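Local structure of aryl acylamidase (bacterium CSBL00001, 4YJ6) at residues G74-V79 with L118-E123; I204-F209 with V240-D245; Y221-P226 with L435-G440; L256-A261 with Q465-V470; Q264-K269 with I471-A476. The protein probably hydrolyses aryl acylamides to an aromatic amine and a carboxylate, as an amidase signature enzyme of the aryl acylamidase type. All coordinates share one frame; numbering follows the deposited sequence.

Contact 1: G74-V79 with L118-E123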
# COMPACT_ATOMS: atom_id res chain seq x y z
N GLY A 74 -18.39 -12.34 11.61
CA GLY A 74 -17.52 -12.47 10.45
C GLY A 74 -16.13 -13.00 10.76
O GLY A 74 -15.72 -13.20 11.91
N MSE A 75 -15.37 -13.24 9.70
CA MSE A 75 -14.10 -13.94 9.87
C MSE A 75 -13.00 -13.04 10.47
O MSE A 75 -11.94 -13.53 10.88
CB MSE A 75 -13.66 -14.56 8.55
CG MSE A 75 -12.97 -13.68 7.59
SE MSE A 75 -12.58 -14.75 5.92
CE MSE A 75 -14.52 -14.74 5.43
N LEU A 76 -13.22 -11.73 10.49
CA LEU A 76 -12.29 -10.80 11.14
C LEU A 76 -12.97 -10.12 12.33
O LEU A 76 -12.65 -9.00 12.70
CB LEU A 76 -11.79 -9.73 10.15
CG LEU A 76 -10.86 -10.29 9.08
CD1 LEU A 76 -10.48 -9.14 8.12
CD2 LEU A 76 -9.62 -10.86 9.69
N ALA A 77 -13.91 -10.82 12.95
CA ALA A 77 -14.69 -10.18 14.01
C ALA A 77 -13.82 -9.55 15.11
O ALA A 77 -13.05 -10.24 15.80
CB ALA A 77 -15.71 -11.19 14.62
N GLY A 78 -13.97 -8.24 15.25
CA GLY A 78 -13.30 -7.51 16.31
C GLY A 78 -11.93 -6.95 15.94
O GLY A 78 -11.33 -6.24 16.72
N VAL A 79 -11.42 -7.26 14.75
CA VAL A 79 -10.09 -6.77 14.38
C VAL A 79 -10.20 -5.28 14.07
O VAL A 79 -10.96 -4.90 13.19
CB VAL A 79 -9.59 -7.50 13.13
CG1 VAL A 79 -8.26 -6.85 12.61
CG2 VAL A 79 -9.39 -8.96 13.45
N LEU A 118 -15.70 -1.49 2.87
CA LEU A 118 -16.88 -2.31 2.61
C LEU A 118 -16.60 -3.75 3.03
O LEU A 118 -17.35 -4.33 3.83
CB LEU A 118 -17.24 -2.26 1.12
CG LEU A 118 -18.40 -3.19 0.74
CD1 LEU A 118 -19.70 -2.69 1.38
CD2 LEU A 118 -18.53 -3.28 -0.76
N LYS A 119 -15.54 -4.35 2.48
CA LYS A 119 -15.36 -5.78 2.69
C LYS A 119 -14.82 -6.10 4.07
O LYS A 119 -15.20 -7.12 4.67
CB LYS A 119 -14.47 -6.36 1.58
CG LYS A 119 -15.20 -6.20 0.22
CD LYS A 119 -14.67 -7.13 -0.81
CE LYS A 119 -15.20 -8.53 -0.63
NZ LYS A 119 -14.51 -9.42 -1.60
N MSE A 120 -13.98 -5.22 4.61
CA MSE A 120 -13.47 -5.48 5.95
C MSE A 120 -14.60 -5.39 6.99
O MSE A 120 -14.76 -6.29 7.83
CB MSE A 120 -12.34 -4.52 6.30
CG MSE A 120 -11.13 -4.63 5.36
SE MSE A 120 -10.24 -6.32 5.70
CE MSE A 120 -9.28 -5.87 7.36
N SER A 121 -15.40 -4.33 6.92
CA SER A 121 -16.53 -4.22 7.86
C SER A 121 -17.56 -5.34 7.63
O SER A 121 -18.22 -5.79 8.58
CB SER A 121 -17.17 -2.83 7.76
OG SER A 121 -17.86 -2.68 6.53
N GLY A 122 -17.69 -5.79 6.39
CA GLY A 122 -18.54 -6.91 6.07
C GLY A 122 -18.23 -8.19 6.83
O GLY A 122 -19.13 -8.99 7.09
N GLU A 123 -16.96 -8.40 7.18
CA GLU A 123 -16.55 -9.56 7.96
C GLU A 123 -16.21 -9.15 9.40
O GLU A 123 -15.45 -9.82 10.10
CB GLU A 123 -15.38 -10.26 7.26
CG GLU A 123 -15.84 -10.94 5.97
CD GLU A 123 -16.74 -12.15 6.19
OE1 GLU A 123 -16.72 -12.77 7.27
OE2 GLU A 123 -17.50 -12.51 5.25
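Glu-123 grips the loop 74-79 with two different oxygens, and these polar bonds form the first layer of the contact. Its carboxylate OE1 accepts the backbone N of Met-75 at 2.8 Å, on the lone pair anti to OE2 and with a fairly straight N-H (160°). The bend at chi2 (-69°) brings CD, and with it the carboxylate, toward that amide. The main-chain O of Glu-123 takes the next amide, Leu-76 N, at 3.0 Å and in the carbonyl plane, so one residue holds two successive N-H groups. A weaker C-H contact follows, in which Gly-74 CA lies 3.4 Å from Glu-123 O; a beta carbon at this glycine would collide with the carbonyl carbon of Glu-123.

Met-75, a selenomethionine bent at chi3 (72°), lays its methyl against the same carboxylate, CE 3.5 Å from Glu-123 CD. The apolar pair is Leu-76 with the selenomethionine Met-120, CD1 of the leucine 3.6 Å from CE. Val-240 of helix 231-241 touches the side chains of Met-75, Leu-76, Met-120 and Glu-123.

The loop itself is two overlapping turns, type I from Gly-74 to Ala-77 and type II from Leu-76 to Val-79. These turns and the C-terminal end of helix 115-122 lead into 80-84 and 126-131, neighbouring parallel strands of a mixed sheet within the alpha/beta fold of the amidase signature family.

Contact 2: I204-F209 with V240-D245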
# COMPACT_ATOMS: atom_id res chain seq x y z
N ILE A 204 -4.00 -7.98 -10.63
CA ILE A 204 -5.14 -7.20 -11.12
C ILE A 204 -6.39 -8.12 -11.20
O ILE A 204 -6.34 -9.26 -11.66
CB ILE A 204 -4.80 -6.46 -12.47
CG1 ILE A 204 -5.99 -5.58 -12.92
CG2 ILE A 204 -4.46 -7.49 -13.60
CD1 ILE A 204 -6.32 -4.36 -11.93
N GLY A 205 -7.53 -7.57 -10.75
CA GLY A 205 -8.78 -8.32 -10.73
C GLY A 205 -9.01 -9.19 -9.52
O GLY A 205 -10.11 -9.73 -9.36
N ARG A 206 -8.00 -9.37 -8.68
CA ARG A 206 -8.13 -10.22 -7.49
C ARG A 206 -9.00 -9.57 -6.42
O ARG A 206 -9.88 -10.20 -5.86
CB ARG A 206 -6.71 -10.52 -6.93
CG ARG A 206 -6.71 -11.47 -5.71
CD ARG A 206 -7.19 -12.87 -6.11
NE ARG A 206 -6.19 -13.49 -6.98
CZ ARG A 206 -6.46 -14.40 -7.92
NH1 ARG A 206 -7.69 -14.80 -8.18
NH2 ARG A 206 -5.45 -14.93 -8.62
N VAL A 207 -8.74 -8.30 -6.13
CA VAL A 207 -9.59 -7.50 -5.20
C VAL A 207 -10.32 -6.44 -6.03
O VAL A 207 -9.70 -5.75 -6.86
CB VAL A 207 -8.68 -6.79 -4.15
CG1 VAL A 207 -9.49 -5.86 -3.20
CG2 VAL A 207 -7.91 -7.83 -3.35
N PRO A 208 -11.63 -6.30 -5.86
CA PRO A 208 -12.35 -5.33 -6.69
C PRO A 208 -11.79 -3.92 -6.53
O PRO A 208 -11.37 -3.55 -5.42
CB PRO A 208 -13.80 -5.36 -6.13
CG PRO A 208 -13.92 -6.66 -5.38
CD PRO A 208 -12.50 -7.05 -4.92
N PHE A 209 -11.74 -3.15 -7.61
CA PHE A 209 -11.41 -1.73 -7.51
C PHE A 209 -12.50 -0.97 -8.24
O PHE A 209 -12.77 -1.29 -9.40
CB PHE A 209 -10.04 -1.43 -8.17
CG PHE A 209 -9.50 -0.09 -7.74
CD1 PHE A 209 -10.01 1.08 -8.30
CD2 PHE A 209 -8.56 -0.01 -6.73
CE1 PHE A 209 -9.56 2.33 -7.87
CE2 PHE A 209 -8.08 1.25 -6.29
CZ PHE A 209 -8.58 2.42 -6.87
N VAL A 240 -10.69 -12.07 2.96
CA VAL A 240 -11.83 -11.19 3.00
C VAL A 240 -11.91 -10.28 1.77
O VAL A 240 -12.97 -10.10 1.21
CB VAL A 240 -11.80 -10.33 4.30
CG1 VAL A 240 -12.87 -9.15 4.29
CG2 VAL A 240 -12.05 -11.25 5.51
N LEU A 241 -10.77 -9.72 1.36
CA LEU A 241 -10.77 -8.65 0.35
C LEU A 241 -10.98 -9.19 -1.04
O LEU A 241 -11.64 -8.52 -1.86
CB LEU A 241 -9.42 -7.90 0.38
CG LEU A 241 -9.25 -6.99 1.62
CD1 LEU A 241 -7.81 -6.49 1.70
CD2 LEU A 241 -10.24 -5.79 1.58
N HIS A 242 -10.41 -10.34 -1.37
CA HIS A 242 -10.48 -10.80 -2.77
C HIS A 242 -11.89 -11.28 -3.12
O HIS A 242 -12.71 -11.60 -2.23
CB HIS A 242 -9.43 -11.89 -3.07
CG HIS A 242 -9.91 -13.28 -2.80
ND1 HIS A 242 -10.02 -13.78 -1.52
CD2 HIS A 242 -10.27 -14.28 -3.64
CE1 HIS A 242 -10.46 -15.03 -1.58
NE2 HIS A 242 -10.61 -15.36 -2.85
N GLY A 243 -12.17 -11.34 -4.42
CA GLY A 243 -13.36 -12.00 -4.91
C GLY A 243 -14.09 -11.24 -6.01
O GLY A 243 -13.94 -10.04 -6.17
N PHE A 244 -14.90 -11.97 -6.75
CA PHE A 244 -15.61 -11.45 -7.91
C PHE A 244 -16.51 -10.26 -7.57
O PHE A 244 -17.24 -10.27 -6.56
CB PHE A 244 -16.45 -12.59 -8.51
CG PHE A 244 -17.24 -12.19 -9.71
CD1 PHE A 244 -16.60 -11.87 -10.89
CD2 PHE A 244 -18.64 -12.15 -9.65
CE1 PHE A 244 -17.34 -11.51 -12.01
CE2 PHE A 244 -19.39 -11.79 -10.78
CZ PHE A 244 -18.75 -11.48 -11.95
N ASP A 245 -16.48 -9.25 -8.44
CA ASP A 245 -17.49 -8.19 -8.41
C ASP A 245 -17.68 -7.77 -9.86
O ASP A 245 -16.72 -7.26 -10.48
CB ASP A 245 -16.97 -7.01 -7.58
CG ASP A 245 -17.96 -5.87 -7.49
OD1 ASP A 245 -18.84 -5.76 -8.35
OD2 ASP A 245 -17.86 -5.09 -6.54
O HOH W 1 -12.53 -8.57 -8.14
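The C-terminal end of helix 231-241, where His-242 leaves the helical path, packs against Arg-206, Val-207 and Pro-208 of the loop that follows strand 198-201. The tie between backbones is Gly-243 N to Arg-206 O, 2.9 Å long, with the donor almost in line with the carbonyl (172°). His-242 CA adds a C-H contact to the same oxygen at 3.2 Å. A water stands within bonding distance of both Gly-205 O and Gly-243 O.

Arg-206 and His-242 lie side by side and point the same way, CG of the arginine 3.8 Å from CB of the histidine. Their polar ends look elsewhere: Arg-206 NE bridges to Asp-467, while His-242 uses ND1 for Met-238 O and NE2 for the backbone N of Leu-256, a pairing that would probably keep this ring neutral.

Val-207 sets both methyls against Leu-241. CG1, anti to the backbone N (chi1 176°), lies 3.7 Å from Leu-241 O; CG2, anti to the carbonyl carbon, lies 4.0 Å from Leu-241 CB. An alanine here would probably open a gap beside Leu-241, because both methyls would be gone. Pro-208 sets CD 3.5 Å from Leu-241 O, and its ring crosses the Asp-245 side chain at about a right angle. The end of helix 231-241 is thus docked on the connection between 198-201 and 223-228, antiparallel neighbours in the large mixed sheet of this amidase-family fold.

Contact 3: Y221-P226 with L435-G440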
# COMPACT_ATOMS: atom_id res chain seq x y z
N TYR A 221 -2.68 0.07 -13.63
CA TYR A 221 -3.51 -0.76 -12.76
C TYR A 221 -3.52 -0.18 -11.33
O TYR A 221 -2.47 0.16 -10.79
CB TYR A 221 -2.95 -2.18 -12.73
CG TYR A 221 -3.08 -3.00 -13.99
CD1 TYR A 221 -4.30 -3.17 -14.61
CD2 TYR A 221 -1.96 -3.63 -14.55
CE1 TYR A 221 -4.43 -3.96 -15.75
CE2 TYR A 221 -2.08 -4.44 -15.68
CZ TYR A 221 -3.32 -4.60 -16.27
OH TYR A 221 -3.46 -5.41 -17.37
N LEU A 222 -4.70 -0.18 -10.70
CA LEU A 222 -4.86 0.33 -9.34
C LEU A 222 -5.35 -0.81 -8.46
O LEU A 222 -6.21 -1.60 -8.89
CB LEU A 222 -5.94 1.43 -9.29
CG LEU A 222 -5.75 2.57 -10.30
CD1 LEU A 222 -6.91 3.61 -10.17
CD2 LEU A 222 -4.39 3.26 -10.07
N TYR A 223 -4.83 -0.87 -7.24
CA TYR A 223 -5.15 -1.96 -6.34
C TYR A 223 -5.46 -1.47 -4.94
O TYR A 223 -4.87 -0.47 -4.47
CB TYR A 223 -3.89 -2.82 -6.16
CG TYR A 223 -3.18 -3.24 -7.44
CD1 TYR A 223 -3.65 -4.35 -8.17
CD2 TYR A 223 -2.05 -2.56 -7.89
CE1 TYR A 223 -3.00 -4.77 -9.33
CE2 TYR A 223 -1.38 -3.00 -9.08
CZ TYR A 223 -1.88 -4.09 -9.77
OH TYR A 223 -1.24 -4.55 -10.90
N GLU A 224 -6.34 -2.18 -4.23
CA GLU A 224 -6.43 -2.05 -2.77
C GLU A 224 -5.88 -3.31 -2.13
O GLU A 224 -6.04 -4.42 -2.67
CB GLU A 224 -7.89 -1.85 -2.33
CG GLU A 224 -8.50 -0.55 -2.95
CD GLU A 224 -9.67 0.03 -2.18
OE1 GLU A 224 -9.75 -0.10 -0.94
OE2 GLU A 224 -10.54 0.65 -2.86
N GLY A 225 -5.23 -3.17 -0.99
CA GLY A 225 -4.70 -4.34 -0.31
C GLY A 225 -4.20 -3.99 1.08
O GLY A 225 -4.18 -2.84 1.46
N PRO A 226 -3.81 -5.02 1.83
CA PRO A 226 -3.45 -4.89 3.24
C PRO A 226 -1.96 -4.60 3.48
O PRO A 226 -1.11 -5.08 2.74
CB PRO A 226 -3.81 -6.26 3.80
CG PRO A 226 -3.44 -7.19 2.67
CD PRO A 226 -3.81 -6.42 1.40
N LEU A 435 6.49 -0.80 -11.79
CA LEU A 435 6.47 -1.74 -12.93
C LEU A 435 5.25 -2.68 -12.87
O LEU A 435 4.72 -3.03 -13.92
CB LEU A 435 7.74 -2.57 -13.01
CG LEU A 435 9.01 -1.75 -13.21
CD1 LEU A 435 10.24 -2.69 -13.16
CD2 LEU A 435 8.95 -0.99 -14.52
N THR A 436 4.80 -3.10 -11.67
CA THR A 436 3.66 -4.02 -11.63
C THR A 436 2.33 -3.28 -11.74
O THR A 436 1.30 -3.90 -11.98
CB THR A 436 3.62 -4.88 -10.35
OG1 THR A 436 3.41 -4.03 -9.23
CG2 THR A 436 4.95 -5.62 -10.17
N ASN A 437 2.33 -1.96 -11.57
CA ASN A 437 1.14 -1.20 -11.96
C ASN A 437 1.04 -1.10 -13.49
O ASN A 437 -0.02 -0.95 -14.03
CB ASN A 437 1.14 0.20 -11.33
CG ASN A 437 1.23 0.13 -9.82
OD1 ASN A 437 2.33 0.18 -9.27
ND2 ASN A 437 0.09 -0.03 -9.15
N PHE A 438 2.18 -1.16 -14.18
CA PHE A 438 2.11 -1.35 -15.63
C PHE A 438 1.68 -2.77 -16.00
O PHE A 438 0.89 -2.96 -16.92
CB PHE A 438 3.49 -1.14 -16.28
CG PHE A 438 3.94 0.29 -16.31
CD1 PHE A 438 3.04 1.34 -16.23
CD2 PHE A 438 5.29 0.57 -16.51
CE1 PHE A 438 3.51 2.69 -16.30
CE2 PHE A 438 5.75 1.88 -16.60
CZ PHE A 438 4.86 2.93 -16.50
N SER A 439 2.20 -3.77 -15.28
CA SER A 439 2.10 -5.14 -15.77
C SER A 439 1.03 -6.05 -15.19
O SER A 439 0.63 -7.01 -15.86
CB SER A 439 3.47 -5.84 -15.63
OG SER A 439 3.72 -6.19 -14.27
N GLY A 440 0.57 -5.75 -13.96
CA GLY A 440 -0.59 -6.42 -13.40
C GLY A 440 -0.24 -7.61 -12.50
O GLY A 440 -1.10 -8.22 -11.91
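Tyr-221 and Asn-437 join by a pair of hydrogen bonds, and the tight part of the contact is built round them. Tyr-221 N gives its proton to Asn-437 O at 2.9 Å, on a lone pair in the carbonyl plane. Asn-437 holds CG anti to its carbonyl carbon (chi1 -57°), on the side of Tyr-221 O, which ND2 reaches at 3.0 Å in a nearly straight bond (170°) close to the amide plane. Asp-183 OD1 accepts from the same ND2, and the two acceptors would fix the rotation of the amide about chi2. A phosphate about 6 Å from this side chain, probably from the crystallisation liquor, may mark a nearby pocket.

Tyr-223 also reaches the helix end. Its OH donates to Thr-436 O at 2.8 Å, and the edge of its ring, at CE2, sits 3.3 Å from Asn-437 ND2. Gly-440 CA fits 3.3 Å from Tyr-221 CD2, where a beta carbon would strike the ring.

The looser side is that of the partly exposed Tyr-221, whose OH bonds to Arg-464 and whose ring makes a cation-pi contact with Arg-378. Phe-438 and Ser-439 turn their side chains to helix 368-389.

The chemistry implies that the last carbonyls of the helix gain bonds from beyond it. Asn-437 O takes the amide of Tyr-221, just before the strand, and Thr-436 O takes Tyr-223 OH beside the helix's own Gly-440 N, from opposite faces of its plane.

Contact 4: L256-A261 with Q465-V470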
# COMPACT_ATOMS: atom_id res chain seq x y z
N LEU A 256 -10.17 -18.18 -3.69
CA LEU A 256 -8.91 -18.78 -3.19
C LEU A 256 -8.92 -18.82 -1.68
O LEU A 256 -9.64 -18.07 -1.02
CB LEU A 256 -7.72 -17.91 -3.61
CG LEU A 256 -7.49 -17.75 -5.10
CD1 LEU A 256 -6.33 -16.77 -5.33
CD2 LEU A 256 -7.19 -19.12 -5.73
N ASP A 257 -8.09 -19.68 -1.10
CA ASP A 257 -7.83 -19.60 0.32
C ASP A 257 -6.35 -19.23 0.46
O ASP A 257 -5.46 -20.06 0.31
CB ASP A 257 -8.15 -20.93 1.03
CG ASP A 257 -7.71 -20.95 2.47
OD1 ASP A 257 -7.33 -19.90 3.00
OD2 ASP A 257 -7.75 -22.05 3.09
N PHE A 258 -6.10 -17.97 0.76
CA PHE A 258 -4.73 -17.47 0.84
C PHE A 258 -3.96 -18.15 1.98
O PHE A 258 -2.73 -18.24 1.93
CB PHE A 258 -4.78 -15.95 1.08
CG PHE A 258 -5.00 -15.16 -0.19
CD1 PHE A 258 -6.25 -15.15 -0.82
CD2 PHE A 258 -3.95 -14.44 -0.76
CE1 PHE A 258 -6.45 -14.42 -2.01
CE2 PHE A 258 -4.13 -13.68 -1.93
CZ PHE A 258 -5.40 -13.69 -2.57
N THR A 259 -4.66 -18.59 3.02
CA THR A 259 -3.94 -19.22 4.14
C THR A 259 -3.37 -20.58 3.76
O THR A 259 -2.48 -21.10 4.43
CB THR A 259 -4.82 -19.36 5.43
OG1 THR A 259 -5.85 -20.32 5.21
CG2 THR A 259 -5.43 -18.02 5.83
N SER A 260 -3.89 -21.17 2.69
CA SER A 260 -3.45 -22.49 2.27
C SER A 260 -1.99 -22.48 1.79
O SER A 260 -1.34 -23.52 1.75
CB SER A 260 -4.36 -23.09 1.19
OG SER A 260 -4.18 -22.44 -0.07
N ALA A 261 -1.50 -21.31 1.42
CA ALA A 261 -0.14 -21.17 0.88
C ALA A 261 0.91 -20.91 1.97
O ALA A 261 2.12 -21.00 1.70
CB ALA A 261 -0.12 -20.01 -0.11
N GLN A 465 -1.69 -13.67 -11.67
CA GLN A 465 -2.65 -14.47 -10.88
C GLN A 465 -2.01 -15.47 -9.91
O GLN A 465 -2.72 -16.29 -9.32
CB GLN A 465 -3.73 -15.11 -11.77
CG GLN A 465 -4.81 -14.06 -12.13
CD GLN A 465 -5.63 -14.49 -13.32
OE1 GLN A 465 -6.58 -15.26 -13.18
NE2 GLN A 465 -5.24 -14.05 -14.49
N ALA A 466 -0.69 -15.36 -9.71
CA ALA A 466 -0.02 -16.27 -8.79
C ALA A 466 0.12 -15.66 -7.39
O ALA A 466 1.18 -15.71 -6.75
CB ALA A 466 1.37 -16.70 -9.36
N ASP A 467 -0.98 -15.10 -6.88
CA ASP A 467 -0.97 -14.54 -5.54
C ASP A 467 -0.52 -15.55 -4.49
O ASP A 467 0.20 -15.20 -3.55
CB ASP A 467 -2.39 -14.10 -5.15
CG ASP A 467 -2.96 -13.07 -6.10
OD1 ASP A 467 -3.23 -13.45 -7.26
OD2 ASP A 467 -3.08 -11.89 -5.70
N LEU A 468 -0.94 -16.81 -4.62
CA LEU A 468 -0.59 -17.77 -3.56
C LEU A 468 0.93 -18.06 -3.59
O LEU A 468 1.52 -18.29 -2.56
CB LEU A 468 -1.36 -19.10 -3.74
CG LEU A 468 -2.88 -18.97 -3.56
CD1 LEU A 468 -3.59 -20.33 -3.45
CD2 LEU A 468 -3.18 -18.16 -2.37
N ASP A 469 1.56 -18.00 -4.77
CA ASP A 469 3.02 -18.21 -4.84
C ASP A 469 3.72 -17.09 -4.07
O ASP A 469 4.75 -17.30 -3.42
CB ASP A 469 3.52 -18.17 -6.29
CG ASP A 469 3.25 -19.44 -7.08
OD1 ASP A 469 2.87 -20.48 -6.48
OD2 ASP A 469 3.44 -19.41 -8.33
N VAL A 470 3.19 -15.88 -4.18
CA VAL A 470 3.77 -14.72 -3.47
C VAL A 470 3.61 -14.93 -1.96
O VAL A 470 4.55 -14.71 -1.21
CB VAL A 470 3.14 -13.40 -3.90
CG1 VAL A 470 3.72 -12.21 -3.08
CG2 VAL A 470 3.38 -13.16 -5.40
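Leu-468 and Phe-258 set the geometry: the leucine lays its CD2 methyl over one face of the phenylalanine ring, 4.1 Å above the plane and displaced toward the rim. The same methyl presses on the backbone, 3.6 Å from Phe-258 CA. Leu-468 holds CG anti to its own carbonyl carbon (chi1 -66°). Its two methyls go to different partners, and CD1 looks to Ser-260 OG at 4.0 Å and, more distantly, to Leu-256 CD2. Asp-467, one residue earlier on the helix, meets the ring obliquely through CB, 3.7 Å from Phe-258 CE2, with its carboxylate plane steeply inclined to the ring (76°). The charged end is turned to other partners, Ser-203 OG as well as Arg-206. Ala-261 completes the packing, its CB 3.4 Å from Leu-468 O.

An alanine in place of Phe-258 would probably leave Asp-467 CB without its neighbour and open a gap beside Leu-468 CD2, since the whole ring would be missing.

The loop keeps its shape by bonds of its own. Asp-257 OD1 accepts Thr-259 N, forming an Asx turn, and also Thr-259 OG1, while Asp-257 O receives Ser-260 OG at 2.7 Å.

In the fold, Phe-258 is the wedge between two helices and a strand: its ring touches Ala-235 and Met-238 of helix 231-241, Ile-471 of helix 467-480 and Phe-200 of strand 198-201, and meets the ring of His-242 at about 60°.

Contact 5: Q264-K269 with I471-A476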
# COMPACT_ATOMS: atom_id res chain seq x y z
N GLN A 264 3.44 -23.78 2.46
CA GLN A 264 3.80 -24.48 1.25
C GLN A 264 5.32 -24.57 1.01
O GLN A 264 5.79 -25.54 0.43
CB GLN A 264 3.17 -23.73 0.10
CG GLN A 264 3.28 -24.41 -1.19
CD GLN A 264 2.28 -23.83 -2.15
OE1 GLN A 264 2.65 -23.35 -3.22
NE2 GLN A 264 0.98 -23.84 -1.77
N GLY A 265 6.06 -23.55 1.42
CA GLY A 265 7.50 -23.49 1.17
C GLY A 265 7.82 -23.14 -0.28
O GLY A 265 6.93 -22.83 -1.08
N VAL A 266 9.11 -23.19 -0.64
CA VAL A 266 9.53 -22.78 -1.99
C VAL A 266 10.51 -23.83 -2.58
O VAL A 266 11.23 -23.55 -3.52
CB VAL A 266 10.25 -21.41 -1.99
CG1 VAL A 266 9.27 -20.30 -1.53
CG2 VAL A 266 11.45 -21.45 -1.06
N ARG A 267 10.50 -25.03 -2.02
CA ARG A 267 11.43 -26.05 -2.48
C ARG A 267 11.20 -26.32 -3.96
O ARG A 267 10.06 -26.57 -4.38
CB ARG A 267 11.18 -27.36 -1.72
CG ARG A 267 11.96 -27.49 -0.47
CD ARG A 267 12.64 -28.89 -0.41
NE ARG A 267 14.09 -28.76 -0.35
CZ ARG A 267 14.75 -28.25 0.68
NH1 ARG A 267 14.08 -27.83 1.76
NH2 ARG A 267 16.08 -28.16 0.65
N GLY A 268 12.29 -26.28 -4.73
CA GLY A 268 12.25 -26.57 -6.15
C GLY A 268 11.87 -25.39 -7.02
O GLY A 268 11.93 -25.47 -8.25
N LYS A 269 11.48 -24.27 -6.42
CA LYS A 269 11.10 -23.12 -7.23
C LYS A 269 12.30 -22.50 -7.90
O LYS A 269 13.40 -22.53 -7.36
CB LYS A 269 10.40 -22.07 -6.37
CG LYS A 269 9.04 -22.57 -5.82
CD LYS A 269 8.05 -22.91 -6.95
CE LYS A 269 6.65 -23.20 -6.36
NZ LYS A 269 5.75 -23.71 -7.41
N ILE A 471 2.42 -15.34 -1.53
CA ILE A 471 2.20 -15.63 -0.11
C ILE A 471 3.19 -16.74 0.34
O ILE A 471 3.81 -16.62 1.37
CB ILE A 471 0.76 -16.11 0.17
CG1 ILE A 471 -0.26 -14.96 -0.05
CG2 ILE A 471 0.63 -16.66 1.57
CD1 ILE A 471 -0.17 -13.82 1.00
N ALA A 472 3.30 -17.81 -0.44
CA ALA A 472 4.14 -18.95 -0.02
C ALA A 472 5.60 -18.50 0.16
O ALA A 472 6.26 -18.79 1.19
CB ALA A 472 4.08 -20.06 -1.05
N ALA A 473 6.12 -17.78 -0.82
CA ALA A 473 7.51 -17.30 -0.71
C ALA A 473 7.68 -16.30 0.46
O ALA A 473 8.72 -16.29 1.15
CB ALA A 473 7.92 -16.64 -2.02
N SER A 474 6.68 -15.44 0.66
CA SER A 474 6.74 -14.45 1.72
C SER A 474 6.79 -15.15 3.07
O SER A 474 7.57 -14.76 3.94
CB SER A 474 5.49 -13.53 1.67
OG SER A 474 5.47 -12.79 0.45
N ALA A 475 5.92 -16.14 3.27
CA ALA A 475 5.86 -16.81 4.57
C ALA A 475 7.15 -17.62 4.79
O ALA A 475 7.61 -17.73 5.91
CB ALA A 475 4.64 -17.73 4.68
N ALA A 476 7.66 -18.21 3.73
CA ALA A 476 8.92 -18.98 3.84
C ALA A 476 10.06 -18.05 4.28
O ALA A 476 10.89 -18.38 5.16
CB ALA A 476 9.21 -19.65 2.52
O HOH W 2 5.58 -21.00 2.71
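Ala-472 is the first residue of the helical segment to touch the loop, its CB 4.0 Å from Gln-264 CB and equally far from Gly-265 O. Its carbonyl oxygen takes part as well, through a water that donates to Ala-472 O at 2.8 Å and accepts from Gly-265 N at 2.9 Å. The same oxygen also accepts the helical bond from Ala-476 N.

Next comes Ala-473, against which Val-266 rests a single branch: CG1 is 3.6 Å from Ala-473 CA and 3.9 Å from its CB. Val-266 holds that methyl anti to its carbonyl carbon (chi1 -64°), aimed at the helix. One turn on from Ala-472, Ala-476 CB meets the same CG1 at 4.1 Å, so the valine methyl lies among small residues of successive turns. The alanines present only methyls, consistent with the close approach of the loop, CA to CA 5.4 Å between Gly-265 and Ala-476.

Beyond Val-266 a type II turn runs to Lys-269. Gly-268 and Lys-269 bond through the backbone to Gly-301 and His-303, and strand 270-273 follows. Helix 467-480 is covered by this loop on one side, and elsewhere Ala-473 and Ser-474 rest on Ile-460 of strand 454-462, with Ile-471 against strand 198-201.

In the fold
Contact 3 is the central one, buried and mainly polar, its centre about 10 Å from that of the chain. Contacts 1, 2 and 4 are partly buried and lie further out; contact 5, its centre about 22 Å from that of the chain, also joins mostly buried residues. Contacts 4 and 5 hold the same helix, 467-480, by apolar packing, with a water as the polar bridge in contact 5. Contacts 1, 2 and 3 all lie at helix ends; contact 1 adds a carboxylate to its backbone bond. Some neighbours share polar ties: Lys-119 NZ to Leu-241 O (1 and 2), Ile-204 to Gly-440 (2 and 3), Arg-206 to Asp-467 (2 and 4). Contacts 4 and 5 meet by packing.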